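Local coordinates for probable chaperone (Pseudomonas aeruginosa, PDB 4JMF), which probably serves as a class IA type III secretion chaperone of the CesT family, binding an exported effector protein before its secretion, at residues Val32-Cys37 with Ala111-Arg116. Sequence-based numbering, arbitrary orientation.
Sequences VGPHLC and AAEELR
Glu113 OE2 accepts a hydrogen bond from His35 NE2 on its anti lone pair, with the carboxylate standing nearly upright to the imidazole, 78° between the planes. The bond is short, 2.7 Å from His35 NE2 to Glu113 OE2, but its N-H...O angle of 151° shows that it is not straight. The acceptor also lies 18° out of the ring plane. The Glu113 chain reaches this position by folding at chi2, which brings OE2 back toward the strand although CB does not point there. Over one face, the Ala112 methyl makes a CH-pi contact, with CB 3.8 Å from the His35 ring centroid. Pro34 CG lies over the opposite face near the rim, 3.9 Å above the ring plane, and also 4.0 Å from Glu113 OE2. The NE2 bond at the edge and these two face contacts together limit the ring's rotation. The nearby carboxylate would probably favour a charged imidazole, though the neutral NE2-H tautomer could donate equally. Backbone bonds between Val32 and His35, including His35 N to Val32 O at 2.9 Å, close the turn that presents the ring; Val109 extends the helical surface touching His35. The contact thus joins a type II' beta-hairpin turn, between strands 28-32 and 35-41, to the end of helix 98-114, which packs on the antiparallel sheet of this CesT-family alpha+beta chaperone fold.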
loop_
_atom_site.group_PDB
_atom_site.type_symbol
_atom_site.label_atom_id
_atom_site.label_comp_id
_atom_site.label_asym_id
_atom_site.label_seq_id
_atom_site.Cartn_x
_atom_site.Cartn_y
_atom_site.Cartn_z
ATOM N N VAL B 32 6.036 0.839 -20.399
ATOM C CA VAL B 32 7.048 -0.135 -20.016
ATOM C C VAL B 32 6.655 -1.461 -20.637
ATOM O O VAL B 32 5.781 -2.165 -20.124
ATOM C CB VAL B 32 7.173 -0.266 -18.481
ATOM C CG1 VAL B 32 8.207 -1.308 -18.121
ATOM C CG2 VAL B 32 7.553 1.072 -17.866
ATOM N N GLY B 33 7.271 -1.789 -21.766
ATOM C CA GLY B 33 6.812 -2.923 -22.547
ATOM C C GLY B 33 5.351 -2.695 -22.879
ATOM O O GLY B 33 4.958 -1.598 -23.273
ATOM N N PRO B 34 4.523 -3.719 -22.673
ATOM C CA PRO B 34 3.102 -3.567 -23.007
ATOM C C PRO B 34 2.296 -2.796 -21.950
ATOM O O PRO B 34 1.096 -2.540 -22.139
ATOM C CB PRO B 34 2.619 -5.011 -23.121
ATOM C CG PRO B 34 3.553 -5.802 -22.250
ATOM C CD PRO B 34 4.864 -5.075 -22.204
ATOM N N HIS B 35 2.954 -2.394 -20.869
ATOM C CA HIS B 35 2.258 -1.726 -19.767
ATOM C C HIS B 35 2.352 -0.196 -19.775
ATOM O O HIS B 35 3.444 0.379 -19.663
ATOM C CB HIS B 35 2.790 -2.274 -18.450
ATOM C CG HIS B 35 2.806 -3.769 -18.400
ATOM N ND1 HIS B 35 1.651 -4.524 -18.361
ATOM C CD2 HIS B 35 3.836 -4.650 -18.401
ATOM C CE1 HIS B 35 1.970 -5.806 -18.335
ATOM N NE2 HIS B 35 3.289 -5.909 -18.359
ATOM N N LEU B 36 1.202 0.463 -19.898
ATOM C CA LEU B 36 1.143 1.914 -19.748
ATOM C C LEU B 36 0.974 2.223 -18.256
ATOM O O LEU B 36 -0.025 1.812 -17.646
ATOM C CB LEU B 36 -0.017 2.493 -20.563
ATOM C CG LEU B 36 -0.252 4.008 -20.520
ATOM C CD1 LEU B 36 0.908 4.769 -21.160
ATOM C CD2 LEU B 36 -1.552 4.379 -21.187
ATOM N N CYS B 37 1.961 2.915 -17.675
ATOM C CA CYS B 37 1.975 3.236 -16.253
ATOM C C CYS B 37 1.916 4.743 -16.027
ATOM O O CYS B 37 2.497 5.514 -16.794
ATOM C CB CYS B 37 3.246 2.686 -15.609
ATOM S SG CYS B 37 3.519 0.931 -15.889
ATOM N N ALA B 111 3.924 -7.252 -11.268
ATOM C CA ALA B 111 2.606 -7.838 -11.028
ATOM C C ALA B 111 1.758 -7.742 -12.280
ATOM O O ALA B 111 0.958 -8.629 -12.568
ATOM C CB ALA B 111 1.921 -7.172 -9.876
ATOM N N ALA B 112 1.927 -6.659 -13.025
ATOM C CA ALA B 112 1.169 -6.484 -14.262
ATOM C C ALA B 112 1.532 -7.581 -15.263
ATOM O O ALA B 112 0.673 -8.043 -16.018
ATOM C CB ALA B 112 1.418 -5.107 -14.860
ATOM N N GLU B 113 2.806 -7.984 -15.262
ATOM C CA GLU B 113 3.311 -9.026 -16.161
ATOM C C GLU B 113 2.676 -10.372 -15.830
ATOM O O GLU B 113 2.250 -11.119 -16.715
ATOM C CB GLU B 113 4.833 -9.155 -16.019
ATOM C CG GLU B 113 5.630 -8.270 -16.948
ATOM C CD GLU B 113 5.502 -8.692 -18.397
ATOM O OE1 GLU B 113 6.143 -9.697 -18.768
ATOM O OE2 GLU B 113 4.763 -8.027 -19.164
ATOM N N GLU B 114 2.628 -10.674 -14.539
ATOM C CA GLU B 114 2.104 -11.936 -14.050
ATOM C C GLU B 114 0.615 -12.120 -14.345
ATOM O O GLU B 114 0.178 -13.220 -14.682
ATOM C CB GLU B 114 2.315 -11.989 -12.543
ATOM C CG GLU B 114 2.552 -13.369 -11.960
ATOM C CD GLU B 114 3.149 -13.289 -10.560
ATOM O OE1 GLU B 114 4.362 -13.554 -10.415
ATOM O OE2 GLU B 114 2.413 -12.944 -9.605
ATOM N N LEU B 115 -0.157 -11.042 -14.221
ATOM C CA LEU B 115 -1.622 -11.141 -14.144
ATOM C C LEU B 115 -2.345 -11.538 -15.428
ATOM O O LEU B 115 -2.302 -10.810 -16.423
ATOM C CB LEU B 115 -2.222 -9.839 -13.613
ATOM C CG LEU B 115 -2.027 -9.605 -12.115
ATOM C CD1 LEU B 115 -2.719 -8.320 -11.689
ATOM C CD2 LEU B 115 -2.534 -10.789 -11.303
ATOM N N ARG B 116 -3.028 -12.687 -15.381
ATOM C CA ARG B 116 -3.890 -13.147 -16.473
ATOM C C ARG B 116 -5.235 -13.670 -15.940
ATOM O O ARG B 116 -5.930 -12.990 -15.167
ATOM C CB ARG B 116 -3.187 -14.227 -17.317
ATOM C CG ARG B 116 -1.899 -13.754 -18.032
ATOM C CD ARG B 116 -2.170 -12.624 -19.040
ATOM N NE ARG B 116 -0.948 -12.002 -19.561
ATOM C CZ ARG B 116 -0.396 -10.897 -19.056
ATOM N NH1 ARG B 116 -0.945 -10.294 -18.011
ATOM N NH2 ARG B 116 0.709 -10.388 -19.592
#